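Local atomic coordinates of ParA (Salmonella enterica subsp. enterica serovar Newport str. SL317, PDB entry 3EZF), a protein that probably works as a plasmid-partition ATPase of the P-loop family and, with ADP bound, regulates transcription by binding DNA through a winged helix-turn-helix domain. Residues P257-D260 and P261-L264; G213-A216 and S217-E221; Q90-I93 and D94-H98; R137-Q140 and D141-R144. One frame throughout, in Å; residues are numbered along the deposited sequence.

Interaction 1 of 4, residues P257-D260 and P261-L264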
loop_
_atom_site.group_PDB
_atom_site.type_symbol
_atom_site.label_atom_id
_atom_site.label_comp_id
_atom_site.label_asym_id
_atom_site.label_seq_id
_atom_site.Cartn_x
_atom_site.Cartn_y
_atom_site.Cartn_z
ATOM N N PRO A 257 -4.008 -2.415 -7.091
ATOM C CA PRO A 257 -5.318 -3.005 -7.414
ATOM C C PRO A 257 -6.273 -2.069 -8.165
ATOM O O PRO A 257 -6.231 -1.951 -9.390
ATOM C CB PRO A 257 -5.879 -3.372 -6.041
ATOM C CG PRO A 257 -4.661 -3.446 -5.153
ATOM C CD PRO A 257 -3.835 -2.306 -5.636
ATOM N N HIS A 258 -7.161 -1.448 -7.395
ATOM C CA HIS A 258 -8.159 -0.497 -7.875
ATOM C C HIS A 258 -7.871 0.097 -9.249
ATOM O O HIS A 258 -8.743 0.098 -10.125
ATOM C CB HIS A 258 -8.273 0.617 -6.850
ATOM C CG HIS A 258 -7.085 0.694 -5.946
ATOM N ND1 HIS A 258 -6.824 -0.254 -4.975
ATOM C CD2 HIS A 258 -6.048 1.562 -5.909
ATOM C CE1 HIS A 258 -5.683 0.025 -4.385
ATOM N NE2 HIS A 258 -5.185 1.124 -4.930
ATOM N N LEU A 259 -6.654 0.615 -9.427
ATOM C CA LEU A 259 -6.233 1.217 -10.697
ATOM C C LEU A 259 -6.872 0.459 -11.856
ATOM O O LEU A 259 -7.067 -0.758 -11.785
ATOM C CB LEU A 259 -4.707 1.153 -10.832
ATOM C CG LEU A 259 -3.933 2.469 -10.933
ATOM C CD1 LEU A 259 -4.417 3.210 -12.160
ATOM C CD2 LEU A 259 -4.116 3.316 -9.679
ATOM N N ASP A 260 -7.225 1.163 -12.917
ATOM C CA ASP A 260 -7.818 0.470 -14.038
ATOM C C ASP A 260 -7.036 0.767 -15.293
ATOM O O ASP A 260 -6.371 -0.112 -15.827
ATOM C CB ASP A 260 -9.290 0.858 -14.232
ATOM C CG ASP A 260 -10.249 -0.302 -13.962
ATOM O OD1 ASP A 260 -11.392 -0.246 -14.483
ATOM O OD2 ASP A 260 -9.872 -1.253 -13.229
ATOM N N PRO A 261 -7.068 2.020 -15.771
ATOM C CA PRO A 261 -6.292 2.219 -16.994
ATOM C C PRO A 261 -4.911 1.567 -16.960
ATOM O O PRO A 261 -4.478 1.011 -17.954
ATOM C CB PRO A 261 -6.255 3.736 -17.138
ATOM C CG PRO A 261 -6.483 4.235 -15.733
ATOM C CD PRO A 261 -7.508 3.308 -15.205
ATOM N N PHE A 262 -4.227 1.600 -15.823
ATOM C CA PHE A 262 -2.910 0.976 -15.758
ATOM C C PHE A 262 -3.044 -0.538 -15.710
ATOM O O PHE A 262 -2.343 -1.242 -16.442
ATOM C CB PHE A 262 -2.124 1.482 -14.539
ATOM C CG PHE A 262 -1.758 2.953 -14.610
ATOM C CD1 PHE A 262 -1.164 3.590 -13.525
ATOM C CD2 PHE A 262 -2.020 3.702 -15.757
ATOM C CE1 PHE A 262 -0.836 4.941 -13.584
ATOM C CE2 PHE A 262 -1.694 5.056 -15.819
ATOM C CZ PHE A 262 -1.105 5.672 -14.727
ATOM N N LEU A 263 -3.940 -1.035 -14.852
ATOM C CA LEU A 263 -4.192 -2.478 -14.724
ATOM C C LEU A 263 -4.593 -3.045 -16.090
ATOM O O LEU A 263 -4.025 -4.032 -16.561
ATOM C CB LEU A 263 -5.339 -2.729 -13.752
ATOM C CG LEU A 263 -5.318 -3.947 -12.827
ATOM C CD1 LEU A 263 -4.974 -5.204 -13.586
ATOM C CD2 LEU A 263 -4.302 -3.693 -11.732
ATOM N N LEU A 264 -5.585 -2.400 -16.704
ATOM C CA LEU A 264 -6.107 -2.779 -18.012
ATOM C C LEU A 264 -4.997 -2.805 -19.073
ATOM O O LEU A 264 -4.896 -3.751 -19.856
ATOM C CB LEU A 264 -7.214 -1.804 -18.437
ATOM C CG LEU A 264 -8.677 -1.937 -17.973
ATOM C CD1 LEU A 264 -9.365 -2.990 -18.793
ATOM C CD2 LEU A 264 -8.758 -2.271 -16.510
#
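Leu264 folds back over Asp260, one helical turn earlier, and the two side chains run next to each other in the same direction. Its CB lies 3.2 Å from Asp260 O, and CG stays beside the same oxygen. At the tip CD2 meets the carboxylate, coming within 3.5 Å of Asp260 CG. Chi1 of -83° keeps CG on the side of the backbone N, turned back toward Asp260, so the leucine flanks the carbonyl that its own amide engages. That bond, Leu264 N to Asp260 O at 2.6 Å, is fairly straight (N-H...O 162°) and opens the first turn of helix 261-267. Asp260 holds the N-cap position, but its carboxylate makes no capping bond; it rests instead against Leu264 and against Met297 and Gln300 of helix 294-303.

A second, wholly apolar contact lies on Leu259. One branch, CD1, leans obliquely on the Phe262 ring, reaching CD1 of Phe262 at 3.5 Å, while Ala216 of helix 212-216 packs against both residues. Leu263 turns to the loop: its CB is 3.3 Å from Leu259 O, and its CD2 is 3.5 Å from Pro257 O. The loop also faces the second subunit, where His258 meets His258 of that subunit with the rings nearly parallel.

Placed directly after parallel strand 250-254, this is a strand-to-helix connection of a P-loop NTPase sheet; the Asp-Thr-Gly-Pro sequence that ends at Pro257 is consistent with the Walker B region of ParA-type ATPases.

Interaction 2 of 4, residues G213-A216 and S217-E221. Unlike the reference sequence in segment 217-221: Arg220 (reference Glu), Glu221 (reference Asp).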
loop_
_atom_site.group_PDB
_atom_site.type_symbol
_atom_site.label_atom_id
_atom_site.label_comp_id
_atom_site.label_asym_id
_atom_site.label_seq_id
_atom_site.Cartn_x
_atom_site.Cartn_y
_atom_site.Cartn_z
ATOM N N GLY A 213 -0.835 8.485 -10.188
ATOM C CA GLY A 213 -2.164 8.173 -9.693
ATOM C C GLY A 213 -3.137 9.192 -10.260
ATOM O O GLY A 213 -4.227 8.859 -10.725
ATOM N N PHE A 214 -2.736 10.454 -10.222
ATOM C CA PHE A 214 -3.554 11.522 -10.776
ATOM C C PHE A 214 -3.702 11.324 -12.278
ATOM O O PHE A 214 -4.790 11.466 -12.832
ATOM C CB PHE A 214 -2.919 12.874 -10.450
ATOM C CG PHE A 214 -3.011 13.216 -8.994
ATOM C CD1 PHE A 214 -2.162 12.616 -8.068
ATOM C CD2 PHE A 214 -4.047 14.012 -8.524
ATOM C CE1 PHE A 214 -2.359 12.793 -6.696
ATOM C CE2 PHE A 214 -4.244 14.189 -7.159
ATOM C CZ PHE A 214 -3.404 13.580 -6.245
ATOM N N VAL A 215 -2.597 10.976 -12.926
ATOM C CA VAL A 215 -2.596 10.733 -14.357
ATOM C C VAL A 215 -3.698 9.735 -14.700
ATOM O O VAL A 215 -4.460 9.945 -15.651
ATOM C CB VAL A 215 -1.224 10.160 -14.827
ATOM C CG1 VAL A 215 -1.219 9.942 -16.334
ATOM C CG2 VAL A 215 -0.107 11.094 -14.428
ATOM N N ALA A 216 -3.787 8.654 -13.922
ATOM C CA ALA A 216 -4.795 7.626 -14.170
ATOM C C ALA A 216 -6.210 8.191 -14.063
ATOM O O ALA A 216 -7.020 8.028 -14.967
ATOM C CB ALA A 216 -4.615 6.473 -13.197
ATOM N N SER A 217 -6.495 8.870 -12.960
ATOM C CA SER A 217 -7.806 9.457 -12.722
ATOM C C SER A 217 -8.346 10.263 -13.890
ATOM O O SER A 217 -9.501 10.685 -13.866
ATOM C CB SER A 217 -7.753 10.366 -11.496
ATOM O OG SER A 217 -7.244 9.668 -10.373
ATOM N N GLN A 218 -7.521 10.461 -14.912
ATOM C CA GLN A 218 -7.909 11.254 -16.059
ATOM C C GLN A 218 -7.354 10.638 -17.334
ATOM O O GLN A 218 -7.272 11.290 -18.377
ATOM C CB GLN A 218 -7.369 12.662 -15.845
ATOM C CG GLN A 218 -7.725 13.679 -16.897
ATOM C CD GLN A 218 -7.272 15.069 -16.484
ATOM O OE1 GLN A 218 -6.160 15.246 -15.951
ATOM N NE2 GLN A 218 -8.128 16.070 -16.723
ATOM N N TRP A 219 -7.004 9.361 -17.247
ATOM C CA TRP A 219 -6.435 8.631 -18.369
ATOM C C TRP A 219 -7.134 8.782 -19.720
ATOM O O TRP A 219 -6.525 9.294 -20.665
ATOM C CB TRP A 219 -6.298 7.139 -18.022
ATOM C CG TRP A 219 -5.495 6.368 -19.054
ATOM C CD1 TRP A 219 -5.986 5.498 -19.987
ATOM C CD2 TRP A 219 -4.080 6.455 -19.295
ATOM N NE1 TRP A 219 -4.971 5.040 -20.789
ATOM C CE2 TRP A 219 -3.789 5.606 -20.385
ATOM C CE3 TRP A 219 -3.030 7.161 -18.694
ATOM C CZ2 TRP A 219 -2.495 5.451 -20.897
ATOM C CZ3 TRP A 219 -1.744 7.011 -19.197
ATOM C CH2 TRP A 219 -1.487 6.156 -20.287
ATOM N N ARG A 220 -8.392 8.350 -19.832
ATOM C CA ARG A 220 -9.088 8.438 -21.128
ATOM C C ARG A 220 -9.007 9.805 -21.760
ATOM O O ARG A 220 -8.647 9.976 -22.911
ATOM C CB ARG A 220 -10.566 8.043 -21.021
ATOM C CG ARG A 220 -11.261 8.088 -22.378
ATOM C CD ARG A 220 -12.503 7.221 -22.455
ATOM N NE ARG A 220 -13.716 7.908 -22.014
ATOM C CZ ARG A 220 -14.261 8.965 -22.621
ATOM N NH1 ARG A 220 -13.695 9.475 -23.711
ATOM N NH2 ARG A 220 -15.380 9.510 -22.142
ATOM N N GLU A 221 -9.392 10.775 -20.966
ATOM C CA GLU A 221 -9.374 12.172 -21.312
ATOM C C GLU A 221 -8.009 12.562 -22.002
ATOM O O GLU A 221 -7.959 13.157 -23.102
ATOM C CB GLU A 221 -9.577 12.909 -19.961
ATOM C CG GLU A 221 -11.117 13.198 -19.429
ATOM C CD GLU A 221 -11.825 11.979 -18.575
ATOM O OE1 GLU A 221 -11.677 10.676 -18.605
ATOM O OE2 GLU A 221 -12.675 12.441 -17.819
#
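Ser217 and Gly213 meet through two polar contacts at the end of helix 212-216. The amide donates a nearly straight bond, Ser217 N to Gly213 O at 3.2 Å (N-H...O 170°), which closes the last i+4 turn of helix 212-216. The hydroxyl curls back to the same carbonyl: it sits beside its own backbone N, and Ser217 OG lies 3.1 Å from Gly213 O. A shorter span of three residues follows, where Trp219 N donates to Ala216 O at 2.6 Å. Here the donor stands well above the carbonyl plane, by 53°, and uses neither lone pair.

The apolar contact is between Val215 and Trp219, whose side chains pass at a slant. Val215 CG1 comes to the rim of the indole near its plane, 4.1 Å from Trp219 CE3. Chi1 of -179° points this branch away from the backbone N, along the chain toward Trp219. The other end of the indole is tied elsewhere, NE1 giving its hydrogen to Gln232 O, while Pro261 and Asn265 of helix 261-267 and Met181 and Leu182 of helix 177-182 pack against the ring.

Toward the second subunit, Ser217 packs on His258 of that chain and Phe214 on its Met297. Two consecutive helices, 212-216 and 219-226, meet here at a short break in the ATPase domain, Gln218 standing at the N-cap position of the second.

Interaction 3 of 4, residues Q90-I93 and D94-H98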
loop_
_atom_site.group_PDB
_atom_site.type_symbol
_atom_site.label_atom_id
_atom_site.label_comp_id
_atom_site.label_asym_id
_atom_site.label_seq_id
_atom_site.Cartn_x
_atom_site.Cartn_y
_atom_site.Cartn_z
ATOM N N GLN A 90 29.884 -10.820 -15.511
ATOM C CA GLN A 90 30.139 -10.652 -16.949
ATOM C C GLN A 90 31.223 -11.574 -17.433
ATOM O O GLN A 90 31.131 -12.117 -18.532
ATOM C CB GLN A 90 30.531 -9.212 -17.305
ATOM C CG GLN A 90 29.453 -8.429 -18.068
ATOM C CD GLN A 90 29.006 -9.098 -19.356
ATOM O OE1 GLN A 90 27.825 -9.080 -19.692
ATOM N NE2 GLN A 90 29.941 -9.675 -20.085
ATOM N N ASN A 91 32.265 -11.725 -16.623
ATOM C CA ASN A 91 33.368 -12.625 -16.952
ATOM C C ASN A 91 32.799 -14.035 -17.193
ATOM O O ASN A 91 33.089 -14.665 -18.220
ATOM C CB ASN A 91 34.381 -12.651 -15.804
ATOM C CG ASN A 91 35.060 -11.307 -15.593
ATOM O OD1 ASN A 91 35.869 -11.135 -14.673
ATOM N ND2 ASN A 91 34.735 -10.349 -16.445
ATOM N N VAL A 92 31.985 -14.504 -16.244
ATOM C CA VAL A 92 31.336 -15.804 -16.327
ATOM C C VAL A 92 30.476 -15.905 -17.593
ATOM O O VAL A 92 30.513 -16.920 -18.302
ATOM C CB VAL A 92 30.431 -16.057 -15.097
ATOM C CG1 VAL A 92 29.682 -17.397 -15.247
ATOM C CG2 VAL A 92 31.278 -16.062 -13.836
ATOM N N ILE A 93 29.687 -14.868 -17.862
ATOM C CA ILE A 93 28.841 -14.845 -19.048
ATOM C C ILE A 93 29.696 -14.873 -20.300
ATOM O O ILE A 93 29.341 -15.504 -21.291
ATOM C CB ILE A 93 27.977 -13.589 -19.085
ATOM C CG1 ILE A 93 26.953 -13.659 -17.953
ATOM C CG2 ILE A 93 27.315 -13.439 -20.456
ATOM C CD1 ILE A 93 26.190 -12.382 -17.737
ATOM N N ASP A 94 30.828 -14.184 -20.259
ATOM C CA ASP A 94 31.710 -14.167 -21.409
ATOM C C ASP A 94 32.412 -15.513 -21.623
ATOM O O ASP A 94 32.769 -15.857 -22.755
ATOM C CB ASP A 94 32.731 -13.031 -21.284
ATOM C CG ASP A 94 32.116 -11.663 -21.544
ATOM O OD1 ASP A 94 31.166 -11.561 -22.354
ATOM O OD2 ASP A 94 32.595 -10.683 -20.950
ATOM N N ILE A 95 32.609 -16.275 -20.546
ATOM C CA ILE A 95 33.243 -17.584 -20.661
ATOM C C ILE A 95 32.227 -18.511 -21.301
ATOM O O ILE A 95 32.586 -19.353 -22.124
ATOM C CB ILE A 95 33.649 -18.167 -19.284
ATOM C CG1 ILE A 95 34.989 -17.578 -18.832
ATOM C CG2 ILE A 95 33.736 -19.691 -19.366
ATOM C CD1 ILE A 95 35.402 -17.991 -17.461
ATOM N N TYR A 96 30.961 -18.353 -20.915
ATOM C CA TYR A 96 29.877 -19.174 -21.461
ATOM C C TYR A 96 29.713 -18.811 -22.928
ATOM O O TYR A 96 29.302 -19.642 -23.754
ATOM C CB TYR A 96 28.550 -18.900 -20.746
ATOM C CG TYR A 96 28.292 -19.705 -19.499
ATOM C CD1 TYR A 96 28.215 -19.091 -18.255
ATOM C CD2 TYR A 96 28.068 -21.079 -19.570
ATOM C CE1 TYR A 96 27.925 -19.827 -17.115
ATOM C CE2 TYR A 96 27.775 -21.833 -18.429
ATOM C CZ TYR A 96 27.702 -21.202 -17.204
ATOM O OH TYR A 96 27.428 -21.929 -16.061
ATOM N N ALA A 97 30.026 -17.559 -23.251
ATOM C CA ALA A 97 29.894 -17.090 -24.624
ATOM C C ALA A 97 31.051 -17.637 -25.449
ATOM O O ALA A 97 30.878 -18.049 -26.602
ATOM C CB ALA A 97 29.878 -15.571 -24.664
ATOM N N HIS A 98 32.235 -17.648 -24.854
ATOM C CA HIS A 98 33.395 -18.167 -25.544
ATOM C C HIS A 98 33.164 -19.658 -25.798
ATOM O O HIS A 98 33.506 -20.179 -26.850
ATOM C CB HIS A 98 34.626 -17.958 -24.686
ATOM C CG HIS A 98 35.873 -18.500 -25.292
ATOM N ND1 HIS A 98 36.861 -19.101 -24.538
ATOM C CD2 HIS A 98 36.290 -18.563 -26.577
ATOM C CE1 HIS A 98 37.825 -19.516 -25.337
ATOM N NE2 HIS A 98 37.505 -19.204 -26.577
#
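In the winged helix-turn-helix domain, helix 89-98 directly follows strand 87-88 of a small two-stranded antiparallel sheet, and along it Gln90 meets Asp94 and Val92 meets Tyr96, each pair one turn apart. Gln90 is bent at chi2 (-57°), which swings its amide across the carboxylate; the two planes are 54° apart. Gln90 NE2 gives a weak bond to Asp94 OD2 at 3.0 Å. The same oxygen is also hydrogen-bonded to Tyr72 OH.

On another side of the helix Val92 and Tyr96 lie alongside one another, Val92 CG1 touching Tyr96 CE1 at 3.5 Å, near the hydroxyl end of the ring. That hydroxyl bonds to Pro53 O, and Leu52, Leu55 and Ile101 pack on the phenol. The backbone beneath is regular alpha helix: Asp94 N donates to Gln90 O at 2.7 Å and Tyr96 N to Val92 O at 3.0 Å, while Asn91 OD1 reaches back to the amides of Thr88 and Asn75.

Two partners on one carboxylate oxygen would probably favour the charged form of Asp94, and the weak bond, far from straight, probably orients the Gln90 amide only loosely.

Interaction 4 of 4, residues R137-Q140 and D141-R144. With SO4 (sulfate ion), chain G.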
loop_
_atom_site.group_PDB
_atom_site.type_symbol
_atom_site.label_atom_id
_atom_site.label_comp_id
_atom_site.label_asym_id
_atom_site.label_seq_id
_atom_site.Cartn_x
_atom_site.Cartn_y
_atom_site.Cartn_z
ATOM N N ARG A 137 18.493 -12.849 -12.683
ATOM C CA ARG A 137 19.692 -12.346 -13.341
ATOM C C ARG A 137 20.999 -12.962 -12.878
ATOM O O ARG A 137 21.756 -13.502 -13.682
ATOM C CB ARG A 137 19.776 -10.823 -13.183
ATOM C CG ARG A 137 20.304 -10.102 -14.401
ATOM C CD ARG A 137 21.799 -10.257 -14.577
ATOM N NE ARG A 137 22.188 -10.220 -15.994
ATOM C CZ ARG A 137 23.298 -9.657 -16.459
ATOM N NH1 ARG A 137 24.141 -9.058 -15.630
ATOM N NH2 ARG A 137 23.579 -9.734 -17.741
ATOM N N VAL A 138 21.262 -12.885 -11.585
ATOM C CA VAL A 138 22.510 -13.388 -11.053
ATOM C C VAL A 138 22.470 -14.831 -10.621
ATOM O O VAL A 138 23.442 -15.324 -10.059
ATOM C CB VAL A 138 22.954 -12.551 -9.850
ATOM C CG1 VAL A 138 22.874 -11.072 -10.189
ATOM C CG2 VAL A 138 22.083 -12.866 -8.648
ATOM N N HIS A 139 21.367 -15.520 -10.877
ATOM C CA HIS A 139 21.268 -16.911 -10.456
ATOM C C HIS A 139 22.473 -17.747 -10.857
ATOM O O HIS A 139 23.153 -17.458 -11.843
ATOM C CB HIS A 139 20.013 -17.572 -11.017
ATOM C CG HIS A 139 19.717 -18.909 -10.408
ATOM N ND1 HIS A 139 19.025 -19.053 -9.224
ATOM C CD2 HIS A 139 20.015 -20.166 -10.821
ATOM C CE1 HIS A 139 18.904 -20.339 -8.939
ATOM N NE2 HIS A 139 19.496 -21.031 -9.893
ATOM N N GLN A 140 22.720 -18.796 -10.080
ATOM C CA GLN A 140 23.828 -19.717 -10.307
ATOM C C GLN A 140 23.761 -20.366 -11.687
ATOM O O GLN A 140 24.620 -20.131 -12.539
ATOM C CB GLN A 140 23.803 -20.821 -9.244
ATOM C CG GLN A 140 24.137 -20.360 -7.838
ATOM C CD GLN A 140 25.632 -20.286 -7.611
ATOM O OE1 GLN A 140 26.348 -19.623 -8.355
ATOM N NE2 GLN A 140 26.112 -20.974 -6.583
ATOM N N ASP A 141 22.729 -21.185 -11.891
ATOM C CA ASP A 141 22.551 -21.895 -13.147
ATOM C C ASP A 141 21.736 -21.144 -14.163
ATOM O O ASP A 141 21.105 -21.772 -15.018
ATOM C CB ASP A 141 21.873 -23.249 -12.937
ATOM C CG ASP A 141 21.691 -23.590 -11.495
ATOM O OD1 ASP A 141 22.691 -23.499 -10.747
ATOM O OD2 ASP A 141 20.550 -23.961 -11.128
ATOM N N LEU A 142 21.733 -19.819 -14.085
ATOM C CA LEU A 142 20.966 -19.041 -15.039
ATOM C C LEU A 142 21.843 -18.027 -15.721
ATOM O O LEU A 142 21.430 -17.442 -16.715
ATOM C CB LEU A 142 19.792 -18.348 -14.353
ATOM C CG LEU A 142 18.396 -19.000 -14.365
ATOM C CD1 LEU A 142 18.450 -20.464 -14.001
ATOM C CD2 LEU A 142 17.496 -18.250 -13.387
ATOM N N LEU A 143 23.051 -17.831 -15.190
ATOM C CA LEU A 143 24.011 -16.879 -15.764
ATOM C C LEU A 143 24.293 -17.178 -17.234
ATOM O O LEU A 143 24.534 -16.277 -18.031
ATOM C CB LEU A 143 25.331 -16.893 -14.987
ATOM C CG LEU A 143 25.374 -16.472 -13.511
ATOM C CD1 LEU A 143 26.813 -16.531 -13.022
ATOM C CD2 LEU A 143 24.859 -15.073 -13.332
ATOM N N ARG A 144 24.260 -18.450 -17.589
ATOM C CA ARG A 144 24.488 -18.876 -18.965
ATOM C C ARG A 144 23.444 -18.295 -19.907
ATOM O O ARG A 144 23.571 -18.409 -21.126
ATOM C CB ARG A 144 24.400 -20.393 -19.045
ATOM C CG ARG A 144 23.157 -20.926 -18.356
ATOM C CD ARG A 144 22.837 -22.323 -18.808
ATOM N NE ARG A 144 22.543 -22.340 -20.236
ATOM C CZ ARG A 144 22.135 -23.415 -20.890
ATOM N NH1 ARG A 144 21.979 -24.559 -20.225
ATOM N NH2 ARG A 144 21.886 -23.334 -22.197
HETATM S S SO4 G . 23.867 -6.228 -19.585
HETATM O O1 SO4 G . 24.879 -5.632 -20.476
HETATM O O2 SO4 G . 23.058 -7.201 -20.342
HETATM O O3 SO4 G . 22.995 -5.166 -19.051
HETATM O O4 SO4 G . 24.542 -6.908 -18.468
HETATM O O HOH W 1 24.561 -20.581 -15.563
#
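A water molecule joins Gln140 to Arg144, giving a hydrogen to Gln140 O at 3.1 Å and accepting one from Arg144 N at 3.0 Å. It bridges the turn that leaves helix 129-138. A direct backbone link accompanies it: Leu143 N to His139 O is long and weak, at 3.4 Å.

His139 carries the side-chain contacts. Chi1 of -169° sets its ring opposite the backbone N, its edge toward Asp141 C and Leu142 N, both in the ring plane. His139 NE2 gives a weak bond to Asp141 OD2 at 3.3 Å, and the carboxylate stands almost perpendicular to the ring, with planes 86° apart. Asp141 OD2 has a second partner, in a long and weak ion pair, in Lys389 NZ on helix 378-400. Nearer the backbone the histidine meets leucine: His139 CB touches Leu142 CB at 3.4 Å, and Leu142 CD1 comes within 3.6 Å of His139 CD2, obliquely to the ring.

Helix 129-138 and this turn form part of a beta-alpha-beta crossover between the parallel strands 112-116 and 149-153 of the P-loop NTPase sheet, which flank strand 250-254. Leu143 turns back to the helix end, its CD2 branch lying 3.5 Å from Arg137 O, and packs on Ile89 and Val92 of helix 89-98.

Arg137 extends away from the turn, bent at chi2, to a salt bridge between its NH2 and Asp146 and a bond from NE to Leu147 O. Its NH2 also gives a weak bond, at 3.1 Å, to O4 of a sulfate that probably came from the crystallisation medium.

Overall arrangement
From the N terminus the chain meets the four contacts in series, each joining neighbouring residues, within a helix in interaction 3 and at helix ends in the others; none nests in or crosses another. Interaction 3 lies in the winged helix-turn-helix domain, and interaction 4 follows in the ATPase domain, their centres about 11 Å apart. They touch: Ile93 packs on Leu143 and Arg137, and Tyr96 on Arg144, joining helix 89-98 to the end of helix 129-138 and the turn after it. Across the molecule, interactions 2 and 1 form another pair, about 10 Å between centres, where Trp219 meets Pro261 and Phe262; both touch the second subunit. About 24 Å separates the nearest atoms of interactions 1 and 4.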